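PDB 7MCM: enoyl-CoA hydratase from Mycolicibacterium smegmatis, which probably catalyses the reversible hydration of enoyl-CoA to (3S)-3-hydroxyacyl-CoA in fatty acid metabolism. Local coordinates for residues B[14-19]-B[200-205]; B[106-111]-B[206-211]; B[153-158]-B[169-174]. All coordinates share one frame; numbering follows the deposited sequence.

Interaction 1 (B[14-19]-B[200-205]); sequences GRVQTW and AAHRLA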
# COMPACT_ATOMS: atom_id res chain seq x y z
N GLY B 14 -12.34 -27.46 26.94
CA GLY B 14 -12.06 -28.12 25.68
C GLY B 14 -11.09 -27.32 24.84
O GLY B 14 -9.96 -27.05 25.28
N ARG B 15 -11.51 -26.89 23.65
CA ARG B 15 -10.68 -26.05 22.79
C ARG B 15 -10.98 -24.56 22.94
O ARG B 15 -10.47 -23.75 22.17
CB ARG B 15 -10.84 -26.48 21.33
CG ARG B 15 -10.81 -27.98 21.17
CD ARG B 15 -10.70 -28.38 19.72
NE ARG B 15 -9.30 -28.55 19.37
CZ ARG B 15 -8.72 -29.71 19.11
NH1 ARG B 15 -9.41 -30.85 19.12
NH2 ARG B 15 -7.41 -29.75 18.86
N VAL B 16 -11.78 -24.19 23.93
CA VAL B 16 -12.18 -22.80 24.13
C VAL B 16 -11.59 -22.32 25.45
O VAL B 16 -11.85 -22.92 26.50
CB VAL B 16 -13.71 -22.65 24.12
CG1 VAL B 16 -14.10 -21.18 24.31
CG2 VAL B 16 -14.28 -23.20 22.83
N GLN B 17 -10.85 -21.22 25.41
CA GLN B 17 -10.37 -20.55 26.61
C GLN B 17 -11.20 -19.30 26.83
O GLN B 17 -11.54 -18.59 25.88
CB GLN B 17 -8.90 -20.16 26.52
CG GLN B 17 -7.92 -21.22 26.88
CD GLN B 17 -6.50 -20.68 26.93
OE1 GLN B 17 -6.24 -19.54 26.54
NE2 GLN B 17 -5.57 -21.52 27.38
N THR B 18 -11.52 -19.02 28.09
CA THR B 18 -12.13 -17.75 28.44
C THR B 18 -11.12 -16.92 29.22
O THR B 18 -10.51 -17.42 30.18
CB THR B 18 -13.41 -17.96 29.25
OG1 THR B 18 -14.30 -18.78 28.50
CG2 THR B 18 -14.09 -16.62 29.51
N TRP B 19 -10.92 -15.69 28.78
CA TRP B 19 -10.08 -14.71 29.47
C TRP B 19 -11.01 -13.68 30.09
O TRP B 19 -11.77 -13.02 29.37
CB TRP B 19 -9.12 -14.03 28.50
CG TRP B 19 -8.20 -14.94 27.75
CD1 TRP B 19 -8.06 -16.29 27.91
CD2 TRP B 19 -7.29 -14.56 26.72
NE1 TRP B 19 -7.10 -16.77 27.05
CE2 TRP B 19 -6.61 -15.73 26.30
CE3 TRP B 19 -6.97 -13.34 26.10
CZ2 TRP B 19 -5.64 -15.71 25.30
CZ3 TRP B 19 -6.00 -13.32 25.12
CH2 TRP B 19 -5.35 -14.50 24.72
N ALA B 200 -24.29 -17.60 25.02
CA ALA B 200 -24.24 -17.31 23.59
C ALA B 200 -22.80 -17.27 23.09
O ALA B 200 -22.51 -17.70 21.97
CB ALA B 200 -24.93 -15.99 23.28
N ALA B 201 -21.89 -16.72 23.89
CA ALA B 201 -20.49 -16.67 23.48
C ALA B 201 -19.93 -18.07 23.31
O ALA B 201 -19.18 -18.34 22.36
CB ALA B 201 -19.67 -15.88 24.49
N HIS B 202 -20.31 -18.99 24.19
CA HIS B 202 -19.84 -20.36 24.06
C HIS B 202 -20.48 -21.07 22.87
O HIS B 202 -19.83 -21.90 22.23
CB HIS B 202 -20.10 -21.14 25.36
CG HIS B 202 -19.08 -20.87 26.41
ND1 HIS B 202 -17.83 -21.46 26.40
CD2 HIS B 202 -19.10 -20.04 27.48
CE1 HIS B 202 -17.14 -21.03 27.44
NE2 HIS B 202 -17.88 -20.17 28.11
N ARG B 203 -21.76 -20.82 22.59
CA ARG B 203 -22.35 -21.41 21.39
C ARG B 203 -21.61 -20.94 20.15
O ARG B 203 -21.24 -21.75 19.29
CB ARG B 203 -23.84 -21.06 21.28
CG ARG B 203 -24.73 -21.85 22.20
CD ARG B 203 -26.19 -21.62 21.87
NE ARG B 203 -26.58 -20.22 22.03
CZ ARG B 203 -27.11 -19.72 23.14
NH1 ARG B 203 -27.33 -20.47 24.21
NH2 ARG B 203 -27.46 -18.43 23.16
N LEU B 204 -21.33 -19.64 20.05
CA LEU B 204 -20.59 -19.11 18.92
C LEU B 204 -19.18 -19.69 18.85
O LEU B 204 -18.70 -20.07 17.78
CB LEU B 204 -20.54 -17.58 19.00
CG LEU B 204 -19.81 -16.84 17.87
CD1 LEU B 204 -20.41 -17.18 16.51
CD2 LEU B 204 -19.84 -15.31 18.12
N ALA B 205 -18.48 -19.75 20.00
CA ALA B 205 -17.15 -20.35 20.05
C ALA B 205 -17.16 -21.80 19.58
O ALA B 205 -16.24 -22.25 18.88
CB ALA B 205 -16.59 -20.25 21.47
O HOH W 1 -16.73 -18.93 30.25

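Interaction 2 (B[106-111]-B[206-211]); sequences EVPVIA and ERIAKN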
# COMPACT_ATOMS: atom_id res chain seq x y z
N GLU B 106 -2.96 -16.02 17.14
CA GLU B 106 -3.33 -16.89 16.04
C GLU B 106 -4.74 -17.45 16.16
O GLU B 106 -5.25 -18.01 15.19
CB GLU B 106 -2.36 -18.05 15.92
CG GLU B 106 -0.93 -17.63 15.84
CD GLU B 106 -0.00 -18.83 15.77
OE1 GLU B 106 -0.51 -19.97 15.61
OE2 GLU B 106 1.22 -18.63 15.89
N VAL B 107 -5.36 -17.38 17.33
CA VAL B 107 -6.68 -17.97 17.48
C VAL B 107 -7.72 -16.86 17.41
O VAL B 107 -7.45 -15.72 17.82
CB VAL B 107 -6.80 -18.80 18.77
CG1 VAL B 107 -5.55 -19.68 18.97
CG2 VAL B 107 -7.03 -17.94 19.96
N PRO B 108 -8.91 -17.15 16.88
CA PRO B 108 -10.00 -16.16 16.89
C PRO B 108 -10.37 -15.75 18.31
O PRO B 108 -10.36 -16.58 19.23
CB PRO B 108 -11.16 -16.89 16.21
CG PRO B 108 -10.58 -18.10 15.57
CD PRO B 108 -9.26 -18.39 16.17
N VAL B 109 -10.71 -14.48 18.47
CA VAL B 109 -11.10 -13.90 19.76
C VAL B 109 -12.51 -13.33 19.64
O VAL B 109 -12.76 -12.44 18.82
CB VAL B 109 -10.12 -12.81 20.22
CG1 VAL B 109 -10.56 -12.27 21.56
CG2 VAL B 109 -8.69 -13.36 20.33
N ILE B 110 -13.41 -13.80 20.50
CA ILE B 110 -14.77 -13.28 20.59
C ILE B 110 -14.84 -12.35 21.80
O ILE B 110 -14.57 -12.78 22.93
CB ILE B 110 -15.78 -14.43 20.72
CG1 ILE B 110 -15.82 -15.26 19.43
CG2 ILE B 110 -17.18 -13.92 21.06
CD1 ILE B 110 -16.33 -16.69 19.71
N ALA B 111 -15.20 -11.08 21.59
CA ALA B 111 -15.45 -10.17 22.71
C ALA B 111 -16.88 -10.36 23.19
O ALA B 111 -17.83 -10.13 22.43
CB ALA B 111 -15.23 -8.71 22.29
N GLU B 206 -18.18 -22.57 19.98
CA GLU B 206 -18.26 -23.98 19.59
C GLU B 206 -18.52 -24.16 18.10
O GLU B 206 -18.14 -25.19 17.53
CB GLU B 206 -19.34 -24.69 20.40
CG GLU B 206 -18.78 -25.32 21.69
CD GLU B 206 -17.73 -26.39 21.38
OE1 GLU B 206 -17.83 -27.07 20.32
OE2 GLU B 206 -16.79 -26.54 22.19
N ARG B 207 -19.18 -23.20 17.45
CA ARG B 207 -19.35 -23.29 16.00
C ARG B 207 -18.01 -23.16 15.28
O ARG B 207 -17.88 -23.64 14.15
CB ARG B 207 -20.32 -22.21 15.50
CG ARG B 207 -21.80 -22.41 15.85
CD ARG B 207 -22.58 -21.11 15.47
NE ARG B 207 -22.40 -20.76 14.07
CZ ARG B 207 -22.59 -19.56 13.54
NH1 ARG B 207 -22.97 -18.53 14.29
NH2 ARG B 207 -22.41 -19.39 12.24
N ILE B 208 -17.04 -22.50 15.90
CA ILE B 208 -15.67 -22.45 15.39
C ILE B 208 -14.87 -23.66 15.85
O ILE B 208 -14.22 -24.32 15.04
CB ILE B 208 -14.99 -21.15 15.85
CG1 ILE B 208 -15.72 -19.93 15.29
CG2 ILE B 208 -13.50 -21.15 15.49
CD1 ILE B 208 -15.20 -18.62 15.86
N ALA B 209 -14.91 -23.95 17.15
CA ALA B 209 -14.04 -24.95 17.75
C ALA B 209 -14.33 -26.37 17.26
O ALA B 209 -13.48 -27.25 17.44
CB ALA B 209 -14.13 -24.89 19.28
N LYS B 210 -15.50 -26.62 16.67
CA LYS B 210 -15.80 -27.94 16.13
C LYS B 210 -14.92 -28.30 14.94
O LYS B 210 -14.78 -29.49 14.61
CB LYS B 210 -17.27 -28.03 15.69
CG LYS B 210 -17.61 -27.13 14.47
CD LYS B 210 -18.96 -27.54 13.84
CE LYS B 210 -19.31 -26.74 12.59
NZ LYS B 210 -19.71 -25.33 12.88
N ASN B 211 -14.30 -27.30 14.27
CA ASN B 211 -13.54 -27.48 13.05
C ASN B 211 -12.09 -27.83 13.35
O ASN B 211 -11.58 -27.53 14.43
CB ASN B 211 -13.62 -26.20 12.20
CG ASN B 211 -15.03 -25.88 11.79
OD1 ASN B 211 -15.52 -24.74 11.91
ND2 ASN B 211 -15.72 -26.90 11.33

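Interaction 3 (B[153-158]-B[169-174]); sequences GGTWFL and EMTLTG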
# COMPACT_ATOMS: atom_id res chain seq x y z
N GLY B 153 -4.62 2.75 18.71
CA GLY B 153 -5.00 2.23 17.41
C GLY B 153 -6.49 2.06 17.19
O GLY B 153 -6.89 1.52 16.14
N GLY B 154 -7.32 2.52 18.12
CA GLY B 154 -8.76 2.42 17.96
C GLY B 154 -9.27 3.08 16.70
O GLY B 154 -10.27 2.62 16.11
N THR B 155 -8.62 4.15 16.24
CA THR B 155 -9.10 4.79 15.01
C THR B 155 -8.86 3.92 13.77
O THR B 155 -9.49 4.16 12.74
CB THR B 155 -8.43 6.14 14.79
OG1 THR B 155 -7.02 5.94 14.69
CG2 THR B 155 -8.73 7.09 15.94
N TRP B 156 -7.95 2.95 13.83
CA TRP B 156 -7.77 2.04 12.70
C TRP B 156 -8.84 0.96 12.68
O TRP B 156 -9.40 0.65 11.62
CB TRP B 156 -6.36 1.44 12.74
CG TRP B 156 -5.93 0.72 11.48
CD1 TRP B 156 -5.31 1.25 10.39
CD2 TRP B 156 -6.05 -0.69 11.23
NE1 TRP B 156 -5.05 0.27 9.46
CE2 TRP B 156 -5.50 -0.93 9.95
CE3 TRP B 156 -6.59 -1.76 11.94
CZ2 TRP B 156 -5.46 -2.21 9.38
CZ3 TRP B 156 -6.54 -3.03 11.37
CH2 TRP B 156 -5.99 -3.24 10.10
N PHE B 157 -9.19 0.41 13.85
CA PHE B 157 -10.12 -0.71 13.93
C PHE B 157 -11.58 -0.27 13.87
O PHE B 157 -12.41 -0.97 13.29
CB PHE B 157 -9.87 -1.49 15.22
CG PHE B 157 -8.55 -2.21 15.24
CD1 PHE B 157 -8.42 -3.46 14.66
CD2 PHE B 157 -7.45 -1.64 15.85
CE1 PHE B 157 -7.21 -4.13 14.68
CE2 PHE B 157 -6.23 -2.32 15.86
CZ PHE B 157 -6.12 -3.55 15.28
N LEU B 158 -11.92 0.89 14.44
CA LEU B 158 -13.33 1.24 14.55
C LEU B 158 -14.01 1.42 13.19
O LEU B 158 -15.13 0.91 13.01
CB LEU B 158 -13.50 2.49 15.44
CG LEU B 158 -14.94 2.87 15.78
CD1 LEU B 158 -15.68 1.72 16.49
CD2 LEU B 158 -14.98 4.13 16.67
N GLU B 169 -18.49 9.73 13.87
CA GLU B 169 -19.45 10.16 14.88
C GLU B 169 -19.01 9.73 16.28
O GLU B 169 -19.01 10.54 17.21
CB GLU B 169 -20.84 9.60 14.57
CG GLU B 169 -21.86 9.95 15.63
CD GLU B 169 -23.22 9.38 15.34
OE1 GLU B 169 -23.43 8.89 14.21
OE2 GLU B 169 -24.10 9.43 16.22
N MET B 170 -18.61 8.47 16.45
CA MET B 170 -18.22 8.01 17.78
C MET B 170 -16.94 8.70 18.25
O MET B 170 -16.82 9.04 19.43
CB MET B 170 -18.01 6.49 17.79
CG MET B 170 -19.26 5.67 17.59
SD MET B 170 -18.96 3.89 17.55
CE MET B 170 -18.33 3.62 19.20
N THR B 171 -15.98 8.87 17.36
CA THR B 171 -14.68 9.40 17.77
C THR B 171 -14.72 10.90 17.99
O THR B 171 -14.03 11.42 18.88
CB THR B 171 -13.62 9.05 16.72
OG1 THR B 171 -13.70 7.65 16.42
CG2 THR B 171 -12.24 9.37 17.25
N LEU B 172 -15.50 11.62 17.19
CA LEU B 172 -15.50 13.08 17.28
C LEU B 172 -16.48 13.61 18.31
O LEU B 172 -16.30 14.75 18.79
CB LEU B 172 -15.82 13.69 15.91
CG LEU B 172 -14.87 13.29 14.76
CD1 LEU B 172 -15.41 13.80 13.41
CD2 LEU B 172 -13.47 13.82 15.02
N THR B 173 -17.53 12.86 18.64
CA THR B 173 -18.39 13.27 19.74
C THR B 173 -17.97 12.63 21.06
O THR B 173 -18.12 13.25 22.12
CB THR B 173 -19.85 12.91 19.46
OG1 THR B 173 -20.04 11.48 19.53
CG2 THR B 173 -20.27 13.43 18.07
N GLY B 174 -17.44 11.40 21.01
CA GLY B 174 -17.13 10.64 22.20
C GLY B 174 -18.33 10.09 22.92
O GLY B 174 -18.18 9.56 24.03

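Interaction 1 (B[14-19]-B[200-205])
The apolar part of this contact is the fork of Val16 closed over the methyl of Ala205. Val16 CG1 lies 3.9 Å from Ala205 CB, and Val16 CG2 is almost as near, at 4.0 Å from the same Ala205 CB, so the one methyl is met by both branches. With CG1 anti to the backbone N (chi1 -179°), CG2 is left anti to the carbonyl carbon, and this rotation sets both methyls against the alanine. Ile56 and Val54 of strand 54-59 pack on Val16 and Ala205 respectively.

The geometry is that of an α/β layer in the crotonase fold: helix 197-209 lies on one face of the sheet, and the axes of segments 16-19 and 200-205 run 10.1 Å apart at 144°. As in any β-strand, successive side chains alternate: Val16 and Thr18 are directed to the helix, whereas Gln17 and Trp19 belong to the other face, against helix 33-48, where Trp19 NE1 donates to Gln17 OE1 at 2.9 Å, almost straight at 171°.

The polar part runs through water. Thr18 OG1 approaches the His202 ring obliquely, 3.8 Å from His202 CE1, and the two side chains cross at about a right angle. One water bridges them, 3.0 Å from Thr18 OG1 and, in the plane of the imidazole at its edge, 2.7 Å from His202 NE2.

Interaction 2 (B[106-111]-B[206-211])
Ile208 meets both Pro108 and Ile110, and of the three it has the most surface buried by the contact. Its two branches divide the work. The CG2 methyl of Ile208 lies 4.2 Å from Pro108 CG, on the pyrrolidine ring, while the end of the longer branch, Ile208 CD1, comes to 4.5 Å from Ile110 CD1. The second chain torsion of Ile208, near 172°, keeps that branch extended, which is how CD1 gets as far as the strand. No hydrogen bond joins the two segments, and the separations are those of easy rather than tight van der Waals contact.

Pro108 is the second main partner. It sits just ahead of strand 109-113 and directs its ring toward the helix; its nearest backbone match is Ile208, with Pro108 CA and Ile208 CA 8.6 Å apart. Val216 of helix 213-226 also touches both Pro108 and Ile208. Ile110, two residues on, faces the same way, and Leu204 and Ala205 of helix 197-209 pack on it as well.

Residues on both sides of Ile208 in sequence reach a neighbouring subunit, and Ile208 itself packs on Thr173 of that subunit. Lys210 NZ donates to Arg207 O, 2.8 Å away, in the carbonyl plane and on a lone pair; Lys210 NZ and Arg207 NE also form salt bridges with Asp175 of the neighbouring subunit. Ile208 thus covers strands 54-59 and 109-113, while Arg207 and Lys210 carry charge to the interface, an α/β packing that belongs to the crotonase fold and its hexameric assembly.

Interaction 3 (B[153-158]-B[169-174])
Leu158 of helix 154-162 packs on Met170 and Thr171 of helix 164-173, and Thr155 on Thr171, in an antiparallel helix pair of the crotonase fold. The axes of segments 154-158 and 169-173 make an angle of 151° and approach to 11.3 Å. The spacing is bridged by side chains, chiefly the long reach of Leu158, and no hydrogen bond crosses it.

The apolar contacts centre on Leu158. Its CG is anti to the backbone N (chi1 -172°), which carries the two terminal methyls across the gap. Leu158 CD2 comes 4.0 Å from Met170 CB, at the root of the methionine, while Leu158 CD1 is 4.1 Å from Met170 SD. Met170 is extended through its second torsion and bends at the third, and the two side chains run at a slant to each other. Beyond them, Val126 of helix 120-127 touches Leu158, and Trp185 of helix 179-185 touches Met170. Thr155 and Thr171 meet more loosely through their methyls, Thr155 CG2 to Thr171 CG2 being 4.4 Å.

A hydroxyl also takes part in the packing. The Leu158 and Thr171 side chains run alongside one another, pointing opposite ways, which brings Leu158 CD2 to 3.8 Å from Thr171 OG1. That oxygen is hydrogen-bonded to Ala167 O in its own helix, which satisfies it beside the leucine methyl. Thr155 OG1 is hydrogen-bonded to Ser226 OG of a neighbouring subunit.

Hydrogen bonds within the second helix secure its last turn. Glu169 O takes two donors from one residue, on opposite faces of its carbonyl plane: Thr173 N at 3.1 Å and Thr173 OG1 at 2.7 Å, the hydroxyl tilted 27° from that plane.

Interactions 1 and 2 are consecutive parts of one helix-on-sheet layer: both use helix 197-209, their centres are 7 Å apart, and they touch directly. Ile110 CD1 bridges them, 3.8 Å from Ala205 N and 3.9 Å from Leu204 CG. In sequence their segments interleave, and both segments of interaction 3 fall between those of each. Interaction 3 nevertheless lies across the chain's centre, its nearest atoms about 14 Å from those of interaction 1 and about 11 Å from those of interaction 2. In the assembly the two regions meet across a subunit interface: Arg207 of segment 206-211 pairs through NH1 with OE2 of Glu169 of a neighbouring subunit, a salt bridge between chains.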